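Local coordinates for protein benzoate 1,2-dioxygenase beta subunit (Burkholderia mallei ATCC 23344, PDB 3E99) that probably serves as the trimer-forming, non-catalytic subunit of the ring-hydroxylating dioxygenase that converts benzoate to its cis-1,2-dihydrodiol, at residues Lys3-Ala8 with Ile134-Asp139; Asp31-Asp36 with Pro141-Lys146; Thr90-Ala95 with Trp113-Tyr118; Phe127-Tyr132 with Tyr147-Asn152. All blocks are in the same frame, centred on the assembly; numbering follows the deposited sequence.

Interaction 1 (Lys3-Ala8 with Ile134-Asp139)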
# COMPACT_ATOMS: atom_id res chain seq x y z
N LYS A 3 -7.35 28.01 -6.26
CA LYS A 3 -7.06 26.90 -5.35
C LYS A 3 -5.85 26.13 -5.85
O LYS A 3 -5.85 25.60 -6.96
CB LYS A 3 -8.27 25.96 -5.18
CG LYS A 3 -8.94 26.08 -3.82
CD LYS A 3 -10.41 25.78 -3.89
CE LYS A 3 -11.00 25.62 -2.50
NZ LYS A 3 -12.47 25.50 -2.55
N THR A 4 -4.79 26.09 -5.05
CA THR A 4 -3.64 25.28 -5.38
C THR A 4 -3.87 23.95 -4.66
O THR A 4 -4.13 23.92 -3.46
CB THR A 4 -2.27 25.96 -5.08
OG1 THR A 4 -2.08 26.12 -3.68
CG2 THR A 4 -2.18 27.34 -5.79
N ILE A 5 -3.89 22.89 -5.44
CA ILE A 5 -4.22 21.56 -5.00
C ILE A 5 -3.06 20.76 -5.51
O ILE A 5 -2.66 20.89 -6.69
CB ILE A 5 -5.55 21.07 -5.62
CG1 ILE A 5 -6.73 21.87 -5.10
CG2 ILE A 5 -5.80 19.56 -5.32
CD1 ILE A 5 -6.99 21.71 -3.62
N ASP A 6 -2.47 19.96 -4.63
CA ASP A 6 -1.40 19.08 -5.04
C ASP A 6 -1.78 17.62 -4.73
O ASP A 6 -2.87 17.31 -4.22
CB ASP A 6 -0.09 19.48 -4.36
CG ASP A 6 -0.14 19.38 -2.85
OD1 ASP A 6 -0.99 18.68 -2.28
OD2 ASP A 6 0.74 19.99 -2.21
N LEU A 7 -0.83 16.73 -5.00
CA LEU A 7 -1.06 15.31 -4.84
C LEU A 7 -1.37 14.96 -3.42
O LEU A 7 -2.23 14.11 -3.17
CB LEU A 7 0.15 14.52 -5.34
CG LEU A 7 0.07 13.02 -5.23
CD1 LEU A 7 -1.13 12.50 -6.05
CD2 LEU A 7 1.41 12.39 -5.68
N ALA A 8 -0.70 15.59 -2.47
CA ALA A 8 -0.99 15.34 -1.06
C ALA A 8 -2.41 15.74 -0.67
O ALA A 8 -3.05 15.02 0.08
CB ALA A 8 0.04 15.99 -0.14
N ILE A 134 -12.30 14.81 -9.40
CA ILE A 134 -12.71 15.38 -8.13
C ILE A 134 -12.74 16.90 -8.26
O ILE A 134 -11.74 17.50 -8.64
CB ILE A 134 -11.72 15.03 -7.00
CG1 ILE A 134 -11.50 13.53 -6.88
CG2 ILE A 134 -12.22 15.59 -5.68
CD1 ILE A 134 -10.19 13.16 -6.22
N ASP A 135 -13.87 17.49 -7.90
CA ASP A 135 -14.09 18.94 -7.91
C ASP A 135 -13.67 19.57 -6.59
O ASP A 135 -14.26 19.28 -5.52
CB ASP A 135 -15.57 19.21 -8.18
CG ASP A 135 -15.91 20.70 -8.22
OD1 ASP A 135 -15.01 21.57 -8.20
OD2 ASP A 135 -17.11 20.97 -8.28
N PHE A 136 -12.61 20.36 -6.64
CA PHE A 136 -12.14 21.05 -5.44
C PHE A 136 -12.59 22.51 -5.33
O PHE A 136 -12.08 23.26 -4.50
CB PHE A 136 -10.61 20.99 -5.35
CG PHE A 136 -10.06 19.64 -4.97
CD1 PHE A 136 -9.83 18.66 -5.94
CD2 PHE A 136 -9.75 19.35 -3.65
CE1 PHE A 136 -9.30 17.43 -5.59
CE2 PHE A 136 -9.20 18.11 -3.31
CZ PHE A 136 -9.01 17.16 -4.27
N SER A 137 -13.58 22.91 -6.12
CA SER A 137 -14.04 24.30 -6.11
C SER A 137 -14.77 24.73 -4.81
O SER A 137 -14.66 25.88 -4.39
CB SER A 137 -14.92 24.56 -7.32
OG SER A 137 -16.08 23.77 -7.27
N GLY A 138 -15.48 23.80 -4.17
CA GLY A 138 -16.17 24.08 -2.89
C GLY A 138 -15.28 24.02 -1.66
O GLY A 138 -14.08 23.83 -1.76
N ASP A 139 -15.87 24.15 -0.48
CA ASP A 139 -15.09 24.09 0.74
C ASP A 139 -14.67 22.65 1.06
O ASP A 139 -13.66 22.44 1.74
CB ASP A 139 -15.85 24.73 1.90
CG ASP A 139 -16.04 26.22 1.71
OD1 ASP A 139 -15.03 26.96 1.49
OD2 ASP A 139 -17.20 26.67 1.77
O HOH W 1 -13.95 27.20 -1.34
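The N-terminal arm of this NTF2-like fold, just before helix 7-22, lies against the turn between the hairpin strands 122-135 and 142-150, with Lys3 and Ile5 meeting Phe136 and the carbonyls of residues 136-138. Lysine suits this partly exposed place because its chain, extended beyond CG, carries one donor-rich nitrogen to a cluster of backbone oxygens. NZ of Lys3 donates to Phe136 O at 3.0 Å, tilted 19° from the carbonyl plane, and weakly to Ser137 O; Gly138 O belongs to the same cluster, but its modelled distance from NZ is too short to be taken literally. A bridging water accepts from NZ and donates to Asp139 OD1, so the opposite charges are linked through solvent, with Lys3 NZ and Asp139 OD1 5.0 Å apart. Beside this polar grip is an apolar one. Ile5 CG2 lies over the centre of the Phe136 ring, 4.0 Å from the centroid and only 4° off the normal, a CH-pi contact, while Ile5 CD1 touches Phe136 CD2 at 3.6 Å. Ile10 of helix 7-22 and Pro141 also pack on Phe136. The turn itself is braced by an Asx turn: Ser137 N donates to Asp135 OD1 at 2.9 Å, and Ser137 OG reaches the same oxygen at 2.6 Å from the same face of the carboxylate.

Interaction 2 (Asp31-Asp36 with Pro141-Lys146)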
# COMPACT_ATOMS: atom_id res chain seq x y z
N ASP A 31 -21.50 12.24 1.13
CA ASP A 31 -21.17 13.66 0.96
C ASP A 31 -19.82 13.92 0.32
O ASP A 31 -19.52 15.06 0.03
CB ASP A 31 -21.25 14.42 2.28
CG ASP A 31 -22.67 14.83 2.63
OD1 ASP A 31 -23.53 14.94 1.71
OD2 ASP A 31 -22.90 15.03 3.84
N CYS A 32 -19.03 12.88 0.07
CA CYS A 32 -17.79 13.04 -0.71
C CYS A 32 -18.08 13.04 -2.19
O CYS A 32 -17.14 13.26 -2.99
CB CYS A 32 -16.80 11.89 -0.42
SG CYS A 32 -16.26 11.81 1.28
N TYR A 33 -19.35 12.78 -2.56
CA TYR A 33 -19.78 12.68 -3.94
C TYR A 33 -20.71 13.82 -4.34
O TYR A 33 -21.65 14.14 -3.62
CB TYR A 33 -20.48 11.34 -4.25
CG TYR A 33 -19.51 10.14 -4.20
CD1 TYR A 33 -19.09 9.62 -2.98
CD2 TYR A 33 -19.04 9.55 -5.36
CE1 TYR A 33 -18.22 8.53 -2.93
CE2 TYR A 33 -18.18 8.46 -5.32
CZ TYR A 33 -17.73 7.98 -4.12
OH TYR A 33 -16.86 6.88 -4.10
N ARG A 34 -20.44 14.42 -5.49
CA ARG A 34 -21.33 15.47 -6.01
C ARG A 34 -22.67 14.84 -6.39
O ARG A 34 -22.74 13.69 -6.83
CB ARG A 34 -20.68 16.19 -7.19
CG ARG A 34 -20.93 17.68 -7.13
CD ARG A 34 -19.98 18.50 -8.02
NE ARG A 34 -20.21 18.23 -9.43
CZ ARG A 34 -19.59 18.88 -10.41
NH1 ARG A 34 -18.70 19.81 -10.12
NH2 ARG A 34 -19.85 18.59 -11.67
N ALA A 35 -23.76 15.60 -6.23
CA ALA A 35 -25.08 15.04 -6.53
C ALA A 35 -25.14 14.45 -7.96
O ALA A 35 -25.84 13.47 -8.20
CB ALA A 35 -26.17 16.09 -6.32
N ASP A 36 -24.37 15.02 -8.88
CA ASP A 36 -24.32 14.53 -10.27
C ASP A 36 -23.16 13.56 -10.54
O ASP A 36 -22.80 13.33 -11.69
CB ASP A 36 -24.22 15.71 -11.24
CG ASP A 36 -22.91 16.46 -11.14
OD1 ASP A 36 -22.23 16.38 -10.10
OD2 ASP A 36 -22.59 17.16 -12.12
N PRO A 141 -14.02 18.74 -0.94
CA PRO A 141 -13.95 18.15 -2.27
C PRO A 141 -15.15 17.28 -2.59
O PRO A 141 -15.75 16.74 -1.67
CB PRO A 141 -12.66 17.29 -2.20
CG PRO A 141 -11.88 17.91 -1.10
CD PRO A 141 -12.90 18.28 -0.09
N LYS A 142 -15.47 17.14 -3.88
CA LYS A 142 -16.62 16.36 -4.31
C LYS A 142 -16.26 15.55 -5.55
O LYS A 142 -15.82 16.11 -6.57
CB LYS A 142 -17.82 17.26 -4.64
CG LYS A 142 -18.39 18.10 -3.51
CD LYS A 142 -19.33 17.28 -2.60
CE LYS A 142 -19.84 18.04 -1.40
NZ LYS A 142 -20.94 17.26 -0.69
N ILE A 143 -16.40 14.24 -5.44
CA ILE A 143 -16.21 13.36 -6.59
C ILE A 143 -17.24 13.64 -7.69
O ILE A 143 -18.44 13.60 -7.46
CB ILE A 143 -16.28 11.88 -6.20
CG1 ILE A 143 -15.08 11.55 -5.25
CG2 ILE A 143 -16.31 11.03 -7.49
CD1 ILE A 143 -15.23 10.34 -4.37
N VAL A 144 -16.75 13.90 -8.90
CA VAL A 144 -17.61 14.15 -10.08
C VAL A 144 -17.75 12.87 -10.90
O VAL A 144 -18.80 12.60 -11.47
CB VAL A 144 -17.01 15.24 -10.98
CG1 VAL A 144 -17.77 15.32 -12.27
CG2 VAL A 144 -17.02 16.59 -10.26
N SER A 145 -16.71 12.04 -10.91
CA SER A 145 -16.75 10.76 -11.62
C SER A 145 -15.82 9.73 -10.96
O SER A 145 -14.70 10.04 -10.61
CB SER A 145 -16.35 10.96 -13.10
OG SER A 145 -15.88 9.75 -13.70
N LYS A 146 -16.32 8.50 -10.78
CA LYS A 146 -15.55 7.37 -10.31
C LYS A 146 -15.67 6.18 -11.27
O LYS A 146 -16.75 5.72 -11.61
CB LYS A 146 -15.97 7.00 -8.89
CG LYS A 146 -15.36 5.70 -8.36
CD LYS A 146 -15.48 5.67 -6.90
CE LYS A 146 -15.11 4.28 -6.33
NZ LYS A 146 -15.00 4.37 -4.82
O HOH W 2 -22.58 16.36 -2.24
O HOH W 3 -20.65 13.64 -13.47
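Tyr33 and Ile143 lie side by side and point the same way, paired across a parallel beta bridge that joins the short strand 33-34 to strand 142-150 of the curved NTF2-like sheet. Ile143 CD1 sits over one face of the tyrosine ring, displaced toward the rim and closest to CZ at 3.4 Å; CG2 of this beta-branched residue touches CD2 and CE2, and CB touches CD2. Backbone bonds fix this overlap: Ile143 N donates to Cys32 O at 2.7 Å, almost straight at 176°, and Arg34 N to Ile143 O at 2.9 Å. At the far end of the ring Lys146 crosses obliquely, its CD near the ring plane and its NZ donating to Tyr33 OH at 3.2 Å. Glu17 also bonds this hydroxyl, and Lys146 NZ has further partners in Tyr132 OH and Ile164 O.

Arg34 runs alongside Val144, whose CG2 lies over the centre of the guanidinium face, 3.4 Å from CZ. A bend at chi3 (66°) turns NE of Arg34 back from an extended course, and Asp36 forms a side-on salt bridge with the group, NE and NH2 each meeting the syn lone pair of a different oxygen, while NH1 forms another with Asp135. Arginine suits this place, with a flat face for the valine and N-H groups for two carboxylates. Val144 and Ser145 both face Ala133 in a classic beta bulge. On the more exposed side, chi2 of -81° turns CD of Lys142 aside; the chain beyond is extended, and its NZ donates to Asp31 O at 2.7 Å.

Interaction 3 (Thr90-Ala95 with Trp113-Tyr118)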
# COMPACT_ATOMS: atom_id res chain seq x y z
N THR A 90 -13.55 -3.92 6.93
CA THR A 90 -12.89 -3.70 5.64
C THR A 90 -11.73 -2.73 5.90
O THR A 90 -11.76 -1.94 6.86
CB THR A 90 -13.82 -3.12 4.55
OG1 THR A 90 -14.38 -1.88 4.98
CG2 THR A 90 -14.97 -4.09 4.18
N SER A 91 -10.74 -2.79 5.03
CA SER A 91 -9.58 -1.91 5.12
C SER A 91 -9.11 -1.60 3.71
O SER A 91 -8.61 -2.46 3.00
CB SER A 91 -8.44 -2.55 5.90
OG SER A 91 -7.41 -1.60 6.17
N HIS A 92 -9.35 -0.35 3.29
CA HIS A 92 -8.89 0.16 2.00
C HIS A 92 -7.42 0.55 2.07
O HIS A 92 -6.94 1.06 3.10
CB HIS A 92 -9.70 1.40 1.59
CG HIS A 92 -11.08 1.08 1.13
ND1 HIS A 92 -12.03 0.51 1.95
CD2 HIS A 92 -11.68 1.25 -0.08
CE1 HIS A 92 -13.13 0.31 1.26
NE2 HIS A 92 -12.96 0.77 0.04
N ASN A 93 -6.72 0.32 0.95
CA ASN A 93 -5.29 0.60 0.81
C ASN A 93 -5.07 1.19 -0.56
O ASN A 93 -5.17 0.48 -1.57
CB ASN A 93 -4.45 -0.67 0.97
CG ASN A 93 -4.65 -1.35 2.34
OD1 ASN A 93 -3.99 -1.03 3.36
ND2 ASN A 93 -5.54 -2.36 2.35
N ILE A 94 -4.85 2.49 -0.59
CA ILE A 94 -4.79 3.27 -1.84
C ILE A 94 -3.32 3.47 -2.13
O ILE A 94 -2.60 4.01 -1.28
CB ILE A 94 -5.49 4.64 -1.68
CG1 ILE A 94 -6.98 4.53 -1.25
CG2 ILE A 94 -5.30 5.55 -2.96
CD1 ILE A 94 -7.79 3.73 -2.14
N ALA A 95 -2.89 3.08 -3.34
CA ALA A 95 -1.47 3.02 -3.71
C ALA A 95 -1.25 3.62 -5.10
O ALA A 95 -2.13 3.66 -5.95
CB ALA A 95 -0.99 1.55 -3.72
N TRP A 113 -5.55 -0.12 -5.84
CA TRP A 113 -6.12 -0.29 -4.53
C TRP A 113 -6.31 -1.77 -4.25
O TRP A 113 -6.25 -2.63 -5.14
CB TRP A 113 -7.45 0.51 -4.42
CG TRP A 113 -8.39 0.10 -5.48
CD1 TRP A 113 -8.59 0.73 -6.70
CD2 TRP A 113 -9.28 -1.03 -5.47
NE1 TRP A 113 -9.52 0.07 -7.42
CE2 TRP A 113 -9.97 -1.01 -6.70
CE3 TRP A 113 -9.58 -2.03 -4.54
CZ2 TRP A 113 -10.90 -1.97 -7.05
CZ3 TRP A 113 -10.52 -2.96 -4.87
CH2 TRP A 113 -11.18 -2.93 -6.12
N HIS A 114 -6.43 -2.06 -2.97
CA HIS A 114 -6.51 -3.39 -2.44
C HIS A 114 -7.31 -3.23 -1.15
O HIS A 114 -6.89 -2.58 -0.20
CB HIS A 114 -5.12 -4.00 -2.18
CG HIS A 114 -5.14 -5.36 -1.55
ND1 HIS A 114 -4.13 -5.81 -0.73
CD2 HIS A 114 -6.05 -6.36 -1.61
CE1 HIS A 114 -4.41 -7.05 -0.33
NE2 HIS A 114 -5.58 -7.40 -0.84
N THR A 115 -8.50 -3.77 -1.15
CA THR A 115 -9.32 -3.78 -0.01
C THR A 115 -9.27 -5.17 0.56
O THR A 115 -9.53 -6.14 -0.15
CB THR A 115 -10.77 -3.45 -0.38
OG1 THR A 115 -10.78 -2.20 -1.06
CG2 THR A 115 -11.61 -3.34 0.91
N LEU A 116 -8.99 -5.24 1.85
CA LEU A 116 -9.01 -6.48 2.57
C LEU A 116 -10.32 -6.49 3.38
O LEU A 116 -10.76 -5.47 3.84
CB LEU A 116 -7.77 -6.54 3.44
CG LEU A 116 -6.49 -6.92 2.69
CD1 LEU A 116 -5.26 -6.41 3.41
CD2 LEU A 116 -6.43 -8.44 2.42
N SER A 117 -10.96 -7.64 3.53
CA SER A 117 -12.25 -7.69 4.14
C SER A 117 -12.28 -8.92 5.00
O SER A 117 -11.66 -9.94 4.68
CB SER A 117 -13.30 -7.73 3.01
OG SER A 117 -14.61 -7.69 3.50
N TYR A 118 -12.88 -8.81 6.17
CA TYR A 118 -12.88 -9.94 7.08
C TYR A 118 -14.19 -10.01 7.78
O TYR A 118 -14.66 -9.00 8.28
CB TYR A 118 -11.75 -9.83 8.11
CG TYR A 118 -11.77 -10.92 9.15
CD1 TYR A 118 -11.21 -12.15 8.89
CD2 TYR A 118 -12.37 -10.71 10.39
CE1 TYR A 118 -11.23 -13.15 9.83
CE2 TYR A 118 -12.41 -11.72 11.32
CZ TYR A 118 -11.84 -12.92 11.05
OH TYR A 118 -11.87 -13.91 12.03
O HOH W 4 -8.78 -0.15 -1.37
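Ser91 and Leu116 form the firm part of the antiparallel pairing between strands 89-103 and 106-119; the axes of segments 90-95 and 113-118 approach to 4.7 Å and run antiparallel at 169°. They are a hydrogen-bonded pair: Ser91 N donates to Leu116 O at 2.9 Å, and Leu116 N to Ser91 O at 3.0 Å. Close by, in the non-hydrogen-bonded pair Thr90 and Ser117, the methyl CG2 of Thr90 comes 3.7 Å from Ser117 OG, small side chains suiting this buried spot. Toward Asn93 and His114 the pairing slackens. His114 N reaches Asn93 O at a longer 3.2 Å, and a water accepts from Asn93 N while donating to Thr115 OG1, which is also hydrogen-bonded to His163 O. The asparagine side chain adds its own bond: chi1 of -59° sets CG beside the backbone N, and from there ND2 donates to His114 O at 2.9 Å, the acceptor in the amide plane.

The other face is covered. Thr115 stands alongside His92, its OG1 above the imidazole near the rim and its CG2 4.2 Å from the ring centroid, a CH-pi contact. Both imidazole nitrogens are satisfied, ND1 by Asp22 and NE2 by the C-terminal carboxylate of Ile164. This His92 face packs against helix 7-22, through Ser18 and Leu21, whereas the Asn93 face meets a second subunit and strand 122-135 runs along the far edge of strand 106-119.

Interaction 4 (Phe127-Tyr132 with Tyr147-Asn152)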
# COMPACT_ATOMS: atom_id res chain seq x y z
N PHE A 127 -8.99 -6.16 -5.57
CA PHE A 127 -7.94 -5.26 -5.99
C PHE A 127 -8.14 -4.81 -7.41
O PHE A 127 -8.85 -5.44 -8.18
CB PHE A 127 -6.59 -5.88 -5.80
CG PHE A 127 -6.26 -7.01 -6.76
CD1 PHE A 127 -6.59 -8.32 -6.44
CD2 PHE A 127 -5.58 -6.77 -7.93
CE1 PHE A 127 -6.28 -9.36 -7.29
CE2 PHE A 127 -5.26 -7.82 -8.79
CZ PHE A 127 -5.64 -9.11 -8.45
N GLY A 128 -7.56 -3.66 -7.73
CA GLY A 128 -7.66 -3.12 -9.06
C GLY A 128 -7.19 -1.69 -9.15
O GLY A 128 -6.32 -1.26 -8.36
N MSE A 129 -7.73 -0.98 -10.14
CA MSE A 129 -7.37 0.40 -10.42
C MSE A 129 -8.63 1.24 -10.41
O MSE A 129 -9.74 0.75 -10.67
CB MSE A 129 -6.69 0.43 -11.78
CG MSE A 129 -6.48 1.75 -12.37
SE MSE A 129 -8.02 2.24 -13.46
CE MSE A 129 -7.31 3.74 -13.70
N SER A 130 -8.46 2.51 -10.10
CA SER A 130 -9.55 3.45 -10.16
C SER A 130 -9.08 4.76 -10.75
O SER A 130 -7.88 5.08 -10.64
CB SER A 130 -10.15 3.67 -8.75
OG SER A 130 -10.91 2.55 -8.38
N ARG A 131 -10.01 5.45 -11.44
CA ARG A 131 -9.85 6.81 -11.90
C ARG A 131 -10.93 7.68 -11.28
O ARG A 131 -12.11 7.39 -11.34
CB ARG A 131 -9.91 6.88 -13.45
CG ARG A 131 -9.68 8.26 -13.98
CD ARG A 131 -9.51 8.30 -15.51
NE ARG A 131 -8.24 7.70 -15.90
CZ ARG A 131 -8.09 6.49 -16.47
NH1 ARG A 131 -9.13 5.73 -16.76
NH2 ARG A 131 -6.87 6.05 -16.75
N TYR A 132 -10.50 8.75 -10.63
CA TYR A 132 -11.41 9.72 -10.05
C TYR A 132 -11.23 11.09 -10.73
O TYR A 132 -10.11 11.52 -10.97
CB TYR A 132 -11.11 9.91 -8.57
CG TYR A 132 -11.67 8.92 -7.57
CD1 TYR A 132 -11.84 7.58 -7.88
CD2 TYR A 132 -11.84 9.32 -6.23
CE1 TYR A 132 -12.31 6.69 -6.91
CE2 TYR A 132 -12.24 8.43 -5.25
CZ TYR A 132 -12.49 7.13 -5.59
OH TYR A 132 -12.92 6.26 -4.60
N TYR A 147 -14.50 5.69 -11.69
CA TYR A 147 -14.36 4.56 -12.58
C TYR A 147 -13.47 3.56 -11.86
O TYR A 147 -12.36 3.92 -11.42
CB TYR A 147 -13.67 5.04 -13.85
CG TYR A 147 -13.31 3.96 -14.83
CD1 TYR A 147 -14.27 3.39 -15.64
CD2 TYR A 147 -11.99 3.55 -14.98
CE1 TYR A 147 -13.95 2.44 -16.57
CE2 TYR A 147 -11.65 2.59 -15.90
CZ TYR A 147 -12.63 2.03 -16.70
OH TYR A 147 -12.27 1.07 -17.63
N VAL A 148 -13.94 2.33 -11.76
CA VAL A 148 -13.27 1.29 -10.99
C VAL A 148 -13.12 0.07 -11.85
O VAL A 148 -14.11 -0.48 -12.33
CB VAL A 148 -14.09 0.85 -9.75
CG1 VAL A 148 -13.33 -0.25 -8.97
CG2 VAL A 148 -14.41 2.00 -8.86
N VAL A 149 -11.89 -0.36 -12.01
CA VAL A 149 -11.53 -1.63 -12.64
C VAL A 149 -11.18 -2.66 -11.56
O VAL A 149 -10.16 -2.55 -10.84
CB VAL A 149 -10.35 -1.38 -13.62
CG1 VAL A 149 -9.85 -2.67 -14.31
CG2 VAL A 149 -10.81 -0.34 -14.65
N LEU A 150 -12.08 -3.65 -11.41
CA LEU A 150 -11.85 -4.78 -10.51
C LEU A 150 -11.11 -5.84 -11.26
O LEU A 150 -11.62 -6.44 -12.22
CB LEU A 150 -13.15 -5.35 -10.00
CG LEU A 150 -13.07 -6.58 -9.11
CD1 LEU A 150 -12.49 -6.23 -7.78
CD2 LEU A 150 -14.46 -7.14 -8.99
N LYS A 151 -9.90 -6.12 -10.81
CA LYS A 151 -9.11 -7.11 -11.50
C LYS A 151 -9.40 -8.55 -11.14
O LYS A 151 -9.27 -9.42 -12.00
CB LYS A 151 -7.62 -6.78 -11.42
CG LYS A 151 -7.24 -5.57 -12.27
CD LYS A 151 -5.75 -5.26 -12.24
CE LYS A 151 -5.46 -4.14 -13.23
NZ LYS A 151 -4.06 -3.70 -13.31
N ASN A 152 -9.79 -8.83 -9.90
CA ASN A 152 -10.12 -10.20 -9.54
C ASN A 152 -11.62 -10.34 -9.52
O ASN A 152 -12.25 -10.38 -8.47
CB ASN A 152 -9.43 -10.66 -8.24
CG ASN A 152 -9.86 -9.87 -7.02
OD1 ASN A 152 -10.00 -8.64 -7.04
ND2 ASN A 152 -10.07 -10.58 -5.96
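Phe127 packs against Lys151 and Asn152 where strand 142-150 of the antiparallel hairpin, part of the NTF2-like sheet, ends and passes into loop beside strand 122-135. The ring meets Asn152 CB with its CE1 at 3.5 Å and Lys151 CB with its CE2 at 3.7 Å; the asparagine amide is nearly parallel to it, the planes 18° apart. Polar bonds hold the same corner: Asn152 OD1 accepts from Phe127 N at 3.1 Å, Phe127 O from Lys151 N, and Asn152 ND2 is tied to Ser125 O. A short side chain with both acceptor and donor suits this strand end. At neighbouring Gly128 the bare CA comes within 3.1 Å of Val149 O in a CA-H...O contact, closer than a side chain on that side would permit.

Farther along, the hydrogen-bonded pairs Met129 with Val149 and Arg131 with Tyr147 continue the regular pairing. Met129, built as selenomethionine, brings SE to Val149 CG2 at 4.0 Å and to the edge of the Tyr147 ring, while its CE lies over one face of the Arg131 guanidinium, toward the rim. The guanidinium and Tyr147 ring planes are 24° apart, with Arg131 NH1 4.0 Å from Tyr147 CD2.

In the next shell Glu100 holds Arg131 NE in a salt bridge and Trp40 meets the Tyr147 ring. The corner near Phe127 also joins the trimer: Lys151, extended beyond CG, donates from NZ to Thr90 O of a neighbouring subunit.

Overall arrangement
Interactions 3 and 4 are buried antiparallel pairings in the central sheet, joined where Trp113 N bonds Gly128 O, and both reach neighbouring subunits. Interaction 2 is partly buried: it adds a parallel bridge and a charged network to strand 142-150, which it shares with interaction 4, the two meeting where Lys146 NZ reaches Tyr132 OH. Interaction 1 is a surface contact at the turn following strand 122-135, the other strand of interaction 4, and trades strand pairing for lysine-to-carbonyl bonds and one ring contact. It adjoins interaction 2 through the Asp135-Arg34 salt bridge. Chemistry thus shifts from main-chain bonds and packing in the sheet to long charged chains and water at its margin.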